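Local coordinates for UTP-glucose-1-phosphate uridylyltransferase 2 (Trypanosoma brucei, PDB 3GUE), which probably catalyses the reaction of UTP with alpha-D-glucose 1-phosphate to give UDP-glucose and diphosphate, at residues Arg325-Lys333 against Val345-Ala355; Glu159-Lys167 against Trp186-Val197. All coordinates share one frame; numbering follows the deposited sequence.

Contact 1: Arg325-Lys333 against Val345-Ala355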
loop_
_atom_site.group_PDB
_atom_site.type_symbol
_atom_site.label_atom_id
_atom_site.label_comp_id
_atom_site.label_asym_id
_atom_site.label_seq_id
_atom_site.Cartn_x
_atom_site.Cartn_y
_atom_site.Cartn_z
ATOM N N ARG A 325 -14.156 -8.702 -11.927
ATOM C CA ARG A 325 -13.138 -9.191 -12.854
ATOM C C ARG A 325 -11.829 -8.431 -12.671
ATOM O O ARG A 325 -11.290 -7.920 -13.650
ATOM C CB ARG A 325 -13.600 -9.016 -14.319
ATOM C CG ARG A 325 -14.974 -9.556 -14.648
ATOM C CD ARG A 325 -15.354 -9.334 -16.126
ATOM N NE ARG A 325 -16.161 -8.127 -16.344
ATOM C CZ ARG A 325 -15.669 -6.923 -16.646
ATOM N NH1 ARG A 325 -14.364 -6.735 -16.766
ATOM N NH2 ARG A 325 -16.490 -5.893 -16.824
ATOM N N LEU A 326 -11.328 -8.321 -11.436
ATOM C CA LEU A 326 -10.030 -7.688 -11.214
ATOM C C LEU A 326 -8.924 -8.555 -11.819
ATOM O O LEU A 326 -8.987 -9.778 -11.734
ATOM C CB LEU A 326 -9.777 -7.468 -9.715
ATOM C CG LEU A 326 -10.583 -6.393 -8.965
ATOM C CD1 LEU A 326 -10.280 -6.470 -7.482
ATOM C CD2 LEU A 326 -10.251 -4.996 -9.452
ATOM N N PRO A 327 -7.912 -7.931 -12.441
ATOM C CA PRO A 327 -6.815 -8.738 -13.013
ATOM C C PRO A 327 -5.947 -9.421 -11.955
ATOM O O PRO A 327 -5.498 -8.780 -10.972
ATOM C CB PRO A 327 -6.002 -7.726 -13.824
ATOM C CG PRO A 327 -6.339 -6.413 -13.267
ATOM C CD PRO A 327 -7.709 -6.491 -12.647
ATOM N N VAL A 328 -5.729 -10.726 -12.145
ATOM C CA VAL A 328 -4.979 -11.498 -11.170
ATOM C C VAL A 328 -3.498 -11.247 -11.419
ATOM O O VAL A 328 -3.060 -11.194 -12.564
ATOM C CB VAL A 328 -5.292 -13.009 -11.219
ATOM C CG1 VAL A 328 -4.933 -13.631 -12.608
ATOM C CG2 VAL A 328 -4.569 -13.729 -10.084
ATOM N N MET A 329 -2.748 -11.058 -10.330
ATOM C CA MET A 329 -1.313 -10.861 -10.420
ATOM C C MET A 329 -0.699 -12.133 -9.850
ATOM O O MET A 329 -1.107 -12.602 -8.792
ATOM C CB MET A 329 -0.879 -9.635 -9.598
ATOM C CG MET A 329 -1.734 -8.374 -9.837
ATOM S SD MET A 329 -1.010 -6.869 -9.148
ATOM C CE MET A 329 -1.234 -7.104 -7.375
ATOM N N ARG A 330 0.274 -12.685 -10.564
ATOM C CA ARG A 330 0.821 -13.996 -10.237
ATOM C C ARG A 330 2.212 -13.752 -9.707
ATOM O O ARG A 330 3.161 -13.610 -10.474
ATOM C CB ARG A 330 0.834 -14.887 -11.487
ATOM C CG ARG A 330 1.218 -16.357 -11.252
ATOM C CD ARG A 330 1.751 -16.976 -12.525
ATOM N NE ARG A 330 2.956 -16.296 -12.996
ATOM C CZ ARG A 330 3.735 -16.722 -13.989
ATOM N NH1 ARG A 330 3.469 -17.865 -14.626
ATOM N NH2 ARG A 330 4.797 -16.010 -14.345
ATOM N N ASN A 331 2.300 -13.661 -8.388
ATOM C CA ASN A 331 3.491 -13.209 -7.675
ATOM C C ASN A 331 4.384 -14.371 -7.210
ATOM O O ASN A 331 4.028 -15.080 -6.271
ATOM C CB ASN A 331 3.049 -12.361 -6.453
ATOM C CG ASN A 331 4.052 -11.289 -6.067
ATOM O OD1 ASN A 331 5.032 -11.037 -6.763
ATOM N ND2 ASN A 331 3.787 -10.628 -4.954
ATOM N N PRO A 332 5.559 -14.551 -7.847
ATOM C CA PRO A 332 6.428 -15.687 -7.522
ATOM C C PRO A 332 7.231 -15.377 -6.258
ATOM O O PRO A 332 7.728 -14.259 -6.111
ATOM C CB PRO A 332 7.348 -15.762 -8.744
ATOM C CG PRO A 332 7.508 -14.309 -9.143
ATOM C CD PRO A 332 6.161 -13.681 -8.885
ATOM N N LYS A 333 7.334 -16.347 -5.353
ATOM C CA LYS A 333 8.030 -16.211 -4.069
ATOM C C LYS A 333 8.560 -17.585 -3.672
ATOM O O LYS A 333 8.332 -18.570 -4.359
ATOM C CB LYS A 333 7.066 -15.769 -2.947
ATOM C CG LYS A 333 6.426 -14.383 -3.047
ATOM C CD LYS A 333 7.382 -13.275 -2.776
ATOM C CE LYS A 333 6.696 -11.912 -2.981
ATOM N NZ LYS A 333 7.698 -10.815 -3.027
ATOM N N VAL A 345 6.838 -20.795 -4.988
ATOM C CA VAL A 345 5.381 -20.697 -5.025
ATOM C C VAL A 345 4.911 -19.490 -5.824
ATOM O O VAL A 345 5.710 -18.655 -6.264
ATOM C CB VAL A 345 4.712 -20.672 -3.591
ATOM C CG1 VAL A 345 4.958 -22.010 -2.854
ATOM C CG2 VAL A 345 5.188 -19.482 -2.749
ATOM N N TYR A 346 3.599 -19.408 -5.990
ATOM C CA TYR A 346 2.961 -18.281 -6.628
ATOM C C TYR A 346 1.875 -17.775 -5.679
ATOM O O TYR A 346 1.062 -18.559 -5.189
ATOM C CB TYR A 346 2.312 -18.690 -7.958
ATOM C CG TYR A 346 3.221 -18.992 -9.141
ATOM C CD1 TYR A 346 4.188 -18.080 -9.573
ATOM C CD2 TYR A 346 3.030 -20.165 -9.903
ATOM C CE1 TYR A 346 4.997 -18.353 -10.711
ATOM C CE2 TYR A 346 3.818 -20.444 -11.033
ATOM C CZ TYR A 346 4.798 -19.545 -11.427
ATOM O OH TYR A 346 5.582 -19.836 -12.525
ATOM N N GLN A 347 1.894 -16.465 -5.404
ATOM C CA GLN A 347 0.814 -15.807 -4.687
ATOM C C GLN A 347 -0.108 -15.083 -5.672
ATOM O O GLN A 347 0.314 -14.206 -6.432
ATOM C CB GLN A 347 1.373 -14.878 -3.608
ATOM C CG GLN A 347 2.424 -15.600 -2.733
ATOM C CD GLN A 347 3.172 -14.718 -1.743
ATOM O OE1 GLN A 347 3.899 -15.234 -0.903
ATOM N NE2 GLN A 347 3.015 -13.404 -1.840
ATOM N N LEU A 348 -1.369 -15.514 -5.687
ATOM C CA LEU A 348 -2.381 -14.921 -6.544
ATOM C C LEU A 348 -3.023 -13.770 -5.746
ATOM O O LEU A 348 -3.461 -13.964 -4.620
ATOM C CB LEU A 348 -3.420 -15.962 -6.947
ATOM C CG LEU A 348 -2.969 -17.255 -7.624
ATOM C CD1 LEU A 348 -4.182 -17.999 -8.160
ATOM C CD2 LEU A 348 -1.956 -17.038 -8.726
ATOM N N GLU A 349 -3.024 -12.573 -6.329
ATOM C CA GLU A 349 -3.391 -11.349 -5.617
ATOM C C GLU A 349 -4.040 -10.381 -6.586
ATOM O O GLU A 349 -3.687 -10.369 -7.772
ATOM C CB GLU A 349 -2.144 -10.654 -5.059
ATOM C CG GLU A 349 -1.484 -11.324 -3.868
ATOM C CD GLU A 349 0.013 -11.404 -4.042
ATOM O OE1 GLU A 349 0.452 -11.300 -5.200
ATOM O OE2 GLU A 349 0.745 -11.558 -3.043
ATOM N N VAL A 350 -4.958 -9.559 -6.069
ATOM C CA VAL A 350 -5.508 -8.407 -6.798
ATOM C C VAL A 350 -5.277 -7.068 -6.081
ATOM O O VAL A 350 -5.078 -7.034 -4.857
ATOM C CB VAL A 350 -7.025 -8.554 -7.032
ATOM C CG1 VAL A 350 -7.297 -9.522 -8.147
ATOM C CG2 VAL A 350 -7.728 -9.002 -5.736
ATOM N N ALA A 351 -5.315 -5.969 -6.848
ATOM C CA ALA A 351 -5.093 -4.600 -6.318
ATOM C C ALA A 351 -6.404 -3.785 -6.401
ATOM O O ALA A 351 -7.104 -3.791 -7.435
ATOM C CB ALA A 351 -4.004 -3.919 -7.085
ATOM N N MET A 352 -6.725 -3.072 -5.329
ATOM C CA MET A 352 -8.006 -2.360 -5.285
ATOM C C MET A 352 -8.064 -1.276 -6.377
ATOM O O MET A 352 -9.148 -0.890 -6.826
ATOM C CB MET A 352 -8.310 -1.835 -3.889
ATOM C CG MET A 352 -7.352 -0.772 -3.410
ATOM S SD MET A 352 -8.075 0.153 -2.056
ATOM C CE MET A 352 -7.060 1.617 -2.130
ATOM N N GLY A 353 -6.901 -0.829 -6.844
ATOM C CA GLY A 353 -6.849 0.263 -7.816
ATOM C C GLY A 353 -7.316 -0.209 -9.184
ATOM O O GLY A 353 -7.725 0.591 -10.002
ATOM N N ALA A 354 -7.263 -1.521 -9.421
ATOM C CA ALA A 354 -7.617 -2.103 -10.716
ATOM C C ALA A 354 -9.131 -1.992 -11.024
ATOM O O ALA A 354 -9.564 -2.198 -12.167
ATOM C CB ALA A 354 -7.093 -3.586 -10.796
ATOM N N ALA A 355 -9.924 -1.662 -10.005
ATOM C CA ALA A 355 -11.365 -1.381 -10.187
ATOM C C ALA A 355 -11.605 -0.071 -10.949
ATOM O O ALA A 355 -12.753 0.321 -11.206
ATOM C CB ALA A 355 -12.106 -1.350 -8.832
HETATM O O HOH W 1 -5.612 -6.500 -9.731
#

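Contact 2: Glu159-Lys167 against Trp186-Val197. With UPG (uridine-5'-diphosphate-glucose), chain C.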
loop_
_atom_site.group_PDB
_atom_site.type_symbol
_atom_site.label_atom_id
_atom_site.label_comp_id
_atom_site.label_asym_id
_atom_site.label_seq_id
_atom_site.Cartn_x
_atom_site.Cartn_y
_atom_site.Cartn_z
ATOM N N GLU A 159 -13.046 -3.701 12.854
ATOM C CA GLU A 159 -12.374 -4.689 12.038
ATOM C C GLU A 159 -13.165 -5.081 10.807
ATOM O O GLU A 159 -14.380 -5.310 10.889
ATOM C CB GLU A 159 -12.005 -5.949 12.829
ATOM C CG GLU A 159 -11.016 -6.826 12.055
ATOM C CD GLU A 159 -10.423 -7.945 12.911
ATOM O OE1 GLU A 159 -11.186 -8.740 13.460
ATOM O OE2 GLU A 159 -9.185 -8.025 12.996
ATOM N N LEU A 160 -12.445 -5.174 9.691
ATOM C CA LEU A 160 -12.929 -5.826 8.474
ATOM C C LEU A 160 -11.922 -6.921 8.181
ATOM O O LEU A 160 -10.805 -6.647 7.736
ATOM C CB LEU A 160 -13.036 -4.828 7.305
ATOM C CG LEU A 160 -13.697 -5.317 6.003
ATOM C CD1 LEU A 160 -15.234 -5.410 6.079
ATOM C CD2 LEU A 160 -13.286 -4.452 4.869
ATOM N N MET A 161 -12.296 -8.163 8.461
ATOM C CA MET A 161 -11.393 -9.281 8.259
ATOM C C MET A 161 -11.457 -9.726 6.804
ATOM O O MET A 161 -12.509 -10.082 6.294
ATOM C CB MET A 161 -11.712 -10.467 9.206
ATOM C CG MET A 161 -10.660 -11.596 9.114
ATOM S SD MET A 161 -9.104 -11.174 9.950
ATOM C CE MET A 161 -9.616 -11.183 11.642
ATOM N N GLN A 162 -10.319 -9.673 6.136
ATOM C CA GLN A 162 -10.262 -10.107 4.771
ATOM C C GLN A 162 -10.061 -11.625 4.723
ATOM O O GLN A 162 -10.015 -12.308 5.753
ATOM C CB GLN A 162 -9.188 -9.335 3.986
ATOM C CG GLN A 162 -7.728 -9.673 4.316
ATOM C CD GLN A 162 -6.779 -8.963 3.360
ATOM O OE1 GLN A 162 -5.961 -8.143 3.773
ATOM N NE2 GLN A 162 -6.935 -9.226 2.078
ATOM N N ASN A 163 -10.001 -12.143 3.514
ATOM C CA ASN A 163 -9.809 -13.547 3.268
ATOM C C ASN A 163 -8.329 -13.916 3.286
ATOM O O ASN A 163 -7.455 -13.055 3.437
ATOM C CB ASN A 163 -10.407 -13.884 1.905
ATOM C CG ASN A 163 -11.871 -13.479 1.795
ATOM O OD1 ASN A 163 -12.270 -12.780 0.854
ATOM N ND2 ASN A 163 -12.676 -13.919 2.751
ATOM N N ARG A 164 -8.087 -15.217 3.219
ATOM C CA ARG A 164 -6.763 -15.792 2.960
ATOM C C ARG A 164 -6.846 -16.901 1.929
ATOM O O ARG A 164 -7.884 -17.578 1.791
ATOM C CB ARG A 164 -6.066 -16.285 4.223
ATOM C CG ARG A 164 -6.867 -17.213 5.113
ATOM C CD ARG A 164 -5.950 -17.712 6.229
ATOM N NE ARG A 164 -6.450 -18.927 6.876
ATOM C CZ ARG A 164 -5.762 -19.603 7.797
ATOM N NH1 ARG A 164 -4.562 -19.174 8.183
ATOM N NH2 ARG A 164 -6.275 -20.699 8.347
ATOM N N VAL A 165 -5.734 -17.070 1.219
ATOM C CA VAL A 165 -5.653 -17.988 0.105
ATOM C C VAL A 165 -4.348 -18.797 0.241
ATOM O O VAL A 165 -3.357 -18.301 0.766
ATOM C CB VAL A 165 -5.796 -17.256 -1.307
ATOM C CG1 VAL A 165 -7.025 -16.345 -1.351
ATOM C CG2 VAL A 165 -4.583 -16.461 -1.692
ATOM N N PRO A 166 -4.343 -20.062 -0.201
ATOM C CA PRO A 166 -3.039 -20.719 -0.063
ATOM C C PRO A 166 -2.038 -20.260 -1.123
ATOM O O PRO A 166 -2.433 -19.884 -2.236
ATOM C CB PRO A 166 -3.393 -22.208 -0.254
ATOM C CG PRO A 166 -4.545 -22.205 -1.166
ATOM C CD PRO A 166 -5.359 -20.968 -0.786
ATOM N N LYS A 167 -0.764 -20.212 -0.743
ATOM C CA LYS A 167 0.347 -20.107 -1.686
ATOM C C LYS A 167 0.329 -21.435 -2.425
ATOM O O LYS A 167 0.007 -22.465 -1.825
ATOM C CB LYS A 167 1.667 -19.977 -0.952
ATOM C CG LYS A 167 1.796 -18.695 -0.142
ATOM C CD LYS A 167 3.106 -18.711 0.613
ATOM C CE LYS A 167 3.168 -17.550 1.595
ATOM N NZ LYS A 167 4.503 -17.469 2.266
ATOM N N TRP A 186 -0.088 -19.712 3.648
ATOM C CA TRP A 186 -1.223 -18.842 3.355
ATOM C C TRP A 186 -0.774 -17.412 3.090
ATOM O O TRP A 186 0.199 -16.978 3.699
ATOM C CB TRP A 186 -2.147 -18.792 4.574
ATOM C CG TRP A 186 -2.785 -20.066 4.843
ATOM C CD1 TRP A 186 -2.325 -21.064 5.663
ATOM C CD2 TRP A 186 -4.019 -20.524 4.293
ATOM N NE1 TRP A 186 -3.211 -22.112 5.659
ATOM C CE2 TRP A 186 -4.259 -21.811 4.829
ATOM C CE3 TRP A 186 -4.952 -19.967 3.400
ATOM C CZ2 TRP A 186 -5.384 -22.561 4.495
ATOM C CZ3 TRP A 186 -6.069 -20.707 3.060
ATOM C CH2 TRP A 186 -6.292 -21.997 3.633
ATOM N N VAL A 187 -1.506 -16.695 2.232
ATOM C CA VAL A 187 -1.386 -15.207 2.104
ATOM C C VAL A 187 -2.734 -14.526 1.914
ATOM O O VAL A 187 -3.580 -15.080 1.231
ATOM C CB VAL A 187 -0.532 -14.750 0.907
ATOM C CG1 VAL A 187 0.924 -14.774 1.258
ATOM C CG2 VAL A 187 -0.832 -15.572 -0.344
ATOM N N PRO A 188 -2.902 -13.293 2.467
ATOM C CA PRO A 188 -4.073 -12.464 2.130
ATOM C C PRO A 188 -4.010 -12.200 0.619
ATOM O O PRO A 188 -2.907 -11.989 0.101
ATOM C CB PRO A 188 -3.839 -11.161 2.922
ATOM C CG PRO A 188 -2.365 -11.141 3.226
ATOM C CD PRO A 188 -2.007 -12.599 3.412
ATOM N N PRO A 189 -5.161 -12.224 -0.082
ATOM C CA PRO A 189 -5.111 -12.179 -1.557
ATOM C C PRO A 189 -4.958 -10.781 -2.221
ATOM O O PRO A 189 -5.383 -10.600 -3.369
ATOM C CB PRO A 189 -6.438 -12.816 -1.948
ATOM C CG PRO A 189 -7.368 -12.540 -0.810
ATOM C CD PRO A 189 -6.552 -12.318 0.430
ATOM N N GLY A 190 -4.397 -9.812 -1.498
ATOM C CA GLY A 190 -4.202 -8.434 -2.001
ATOM C C GLY A 190 -5.269 -7.540 -1.406
ATOM O O GLY A 190 -6.283 -8.043 -0.952
ATOM N N HIS A 191 -5.016 -6.228 -1.365
ATOM C CA HIS A 191 -6.020 -5.230 -1.018
ATOM C C HIS A 191 -7.200 -5.132 -2.029
ATOM O O HIS A 191 -8.265 -4.635 -1.689
ATOM C CB HIS A 191 -5.370 -3.854 -0.669
ATOM C CG HIS A 191 -4.301 -3.422 -1.640
ATOM N ND1 HIS A 191 -4.575 -3.066 -2.940
ATOM C CD2 HIS A 191 -2.951 -3.366 -1.518
ATOM C CE1 HIS A 191 -3.447 -2.781 -3.576
ATOM N NE2 HIS A 191 -2.442 -2.961 -2.734
ATOM N N GLY A 192 -7.038 -5.653 -3.245
ATOM C CA GLY A 192 -8.165 -5.796 -4.171
ATOM C C GLY A 192 -9.308 -6.593 -3.568
ATOM O O GLY A 192 -10.456 -6.470 -4.029
ATOM N N ASP A 193 -8.976 -7.374 -2.519
ATOM C CA ASP A 193 -9.874 -8.260 -1.769
ATOM C C ASP A 193 -10.968 -7.458 -1.067
ATOM O O ASP A 193 -12.029 -7.976 -0.768
ATOM C CB ASP A 193 -9.050 -9.053 -0.735
ATOM C CG ASP A 193 -9.762 -10.287 -0.171
ATOM O OD1 ASP A 193 -10.549 -10.955 -0.876
ATOM O OD2 ASP A 193 -9.471 -10.646 0.992
ATOM N N VAL A 194 -10.704 -6.176 -0.821
ATOM C CA VAL A 194 -11.651 -5.315 -0.106
ATOM C C VAL A 194 -13.114 -5.329 -0.592
ATOM O O VAL A 194 -14.043 -5.293 0.212
ATOM C CB VAL A 194 -11.122 -3.847 -0.020
ATOM C CG1 VAL A 194 -11.081 -3.174 -1.426
ATOM C CG2 VAL A 194 -11.968 -3.052 0.979
ATOM N N TYR A 195 -13.318 -5.407 -1.906
ATOM C CA TYR A 195 -14.657 -5.255 -2.466
ATOM C C TYR A 195 -15.526 -6.474 -2.117
ATOM O O TYR A 195 -16.628 -6.321 -1.565
ATOM C CB TYR A 195 -14.610 -4.980 -3.977
ATOM C CG TYR A 195 -13.739 -3.792 -4.388
ATOM C CD1 TYR A 195 -14.075 -2.467 -4.028
ATOM C CD2 TYR A 195 -12.576 -3.991 -5.134
ATOM C CE1 TYR A 195 -13.263 -1.380 -4.408
ATOM C CE2 TYR A 195 -11.773 -2.914 -5.526
ATOM C CZ TYR A 195 -12.116 -1.608 -5.155
ATOM O OH TYR A 195 -11.309 -0.549 -5.561
ATOM N N THR A 196 -15.008 -7.662 -2.396
ATOM C CA THR A 196 -15.663 -8.940 -2.013
ATOM C C THR A 196 -15.828 -9.124 -0.501
ATOM O O THR A 196 -16.872 -9.580 -0.036
ATOM C CB THR A 196 -14.965 -10.166 -2.655
ATOM O OG1 THR A 196 -15.718 -11.364 -2.392
ATOM C CG2 THR A 196 -13.559 -10.335 -2.150
ATOM N N VAL A 197 -14.835 -8.701 0.264
ATOM C CA VAL A 197 -14.931 -8.741 1.726
ATOM C C VAL A 197 -16.055 -7.840 2.245
ATOM O O VAL A 197 -16.871 -8.282 3.083
ATOM C CB VAL A 197 -13.594 -8.388 2.376
ATOM C CG1 VAL A 197 -13.768 -8.178 3.880
ATOM C CG2 VAL A 197 -12.554 -9.498 2.067
HETATM N N1 UPG C . -2.708 -4.909 2.214
HETATM C C2 UPG C . -3.900 -5.505 2.672
HETATM N N3 UPG C . -4.204 -6.765 2.189
HETATM C C4 UPG C . -3.408 -7.444 1.297
HETATM C C5 UPG C . -2.232 -6.851 0.822
HETATM C C6 UPG C . -1.872 -5.583 1.269
HETATM O O2 UPG C . -4.675 -4.993 3.494
HETATM O O4 UPG C . -3.773 -8.574 0.946
HETATM C C1C UPG C . -2.332 -3.542 2.701
HETATM C C2C UPG C . -0.914 -3.264 3.208
HETATM O O2C UPG C . -0.767 -3.683 4.572
HETATM C C3C UPG C . -0.892 -1.741 3.102
HETATM C C4C UPG C . -1.656 -1.493 1.811
HETATM O O4C UPG C . -2.475 -2.668 1.567
HETATM O O3C UPG C . -1.649 -1.190 4.179
HETATM C C5C UPG C . -0.692 -1.329 0.591
HETATM O O5C UPG C . -0.003 -2.502 0.250
HETATM P PA UPG C . 1.551 -2.457 -0.184
HETATM O O1A UPG C . 2.212 -1.608 0.847
HETATM O O2A UPG C . 2.078 -3.798 -0.464
HETATM O O3A UPG C . 1.482 -1.574 -1.572
HETATM P PB UPG C . 1.284 -2.130 -3.088
HETATM O O1B UPG C . 0.091 -2.993 -3.107
HETATM O O2B UPG C . 2.576 -2.634 -3.650
HETATM O O3B UPG C . 1.045 -0.725 -3.827
HETATM C "C1'" UPG C . -0.164 0.054 -3.499
HETATM C "C2'" UPG C . -0.985 0.241 -4.767
HETATM C "C3'" UPG C . -0.096 0.930 -5.794
HETATM C "C4'" UPG C . 0.338 2.297 -5.240
HETATM C "C5'" UPG C . 1.069 2.119 -3.885
HETATM C "C6'" UPG C . 1.218 3.445 -3.185
HETATM O "O2'" UPG C . -1.431 -1.023 -5.292
HETATM O "O3'" UPG C . -0.796 1.029 -7.023
HETATM O "O4'" UPG C . 1.186 2.965 -6.162
HETATM O "O5'" UPG C . 0.321 1.295 -2.950
HETATM O "O6'" UPG C . 2.202 3.326 -2.156
#

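Contact 1: Arg325-Lys333 against Val345-Ala355
L326 packs into the turn that follows strand 345-349: its CB meets V350 CG1 at 3.6 Å, the side chains crossing at about a right angle, while CD2 reaches over A354 to the backbone N of A355. P327 closes the same corner, its ring CD pressed to 3.5 Å from A354 CB, tighter than carbons usually sit. A water bridges P327 O and A351 N. From M329 onward the backbones pair closely as antiparallel strands, and the bond from Q347 N to N331 O, 2.7 Å, is almost straight at 176°. The solvent side is made by the exposed prolines P327 and P332 and the partly exposed R330 and Y346. On one face R330 lies along Y346, CD 3.9 Å above the ring centre; bent at chi3 (61°), it lays its guanidinium flat over the CE1 side, planes 8° apart, NH1 near OH. L348, on the same face, packs with V328 against helix 26-40, where R330 also touches V39. On the other face Q347 NE2 donates to E349 OE2 at 3.2 Å, and N331 ND2 adds a weak bond to E349 OE1. This is a beta hairpin, strands 329-334 and 344-349, at the edge of a four-stranded antiparallel sheet.

Contact 2: Glu159-Lys167 against Trp186-Val197
Q162 reaches past P188 and D193 to the uracil of UDP-glucose. Its CB sits 3.9 Å from V197 CG2 and also close to D193 OD2. CG lies between the backbone N and the carbonyl carbon (chi1 72°), and from there the chain runs out extended, past the same carboxylate oxygen. CD rests against P188 CB, and the amide then splits its work. OE1 accepts from UPG N3 at 2.7 Å; NE2 donates to D193 OD2 at 3.1 Å and makes weak bonds to G190 O and UPG O4. D193 OD2 takes a second bond from the backbone N of N163, 3.0 Å long and nearly along the carboxylate C-O axis, so one aspartate oxygen fixes both the glutamine amide and the chain beside it. The nucleotide is gripped from the other segment too: G190 N makes a weak hydrogen bond to UPG O4, and H191 NE2 makes a straight bond to the phosphate oxygen O1B at 2.6 Å.

Away from the ligand, V165 and V187 exchange two backbone bonds. Next to them the R164 guanidinium stacks on W186, planes 10° apart, with CZ 4.0 Å from the centroid of the five-membered ring; F134 gives the arginine another cation-pi partner. At the opposite end the L160 and V197 side chains slide past each other in opposite directions, CG to CG1 3.6 Å. Q162, G190 and H191 supply part of the nucleotide pocket of a GT-A type uridylyltransferase, with G85 and K376 among the residues that complete it.

In the fold
Contact 2 is the buried one and contact 1 is only partly so. They are close neighbours, their centres about 11 Å apart. Both belong to the same antiparallel sheet, in which strands 344-349 and 165-169 are neighbours; contact 1 forms one outer pair and contact 2 the other. Contact 2 also reaches the end strand of the central mixed sheet, 159-161. They meet directly where V350 O probably accepts from G192 N and M352 O probably bonds to Y195 OH, and H191 ND1 is held by M352 N, placing contact 1 behind a ligand-binding histidine. Each has an arginine stacked on an aromatic ring, but only contact 2 turns polar groups on the nucleotide.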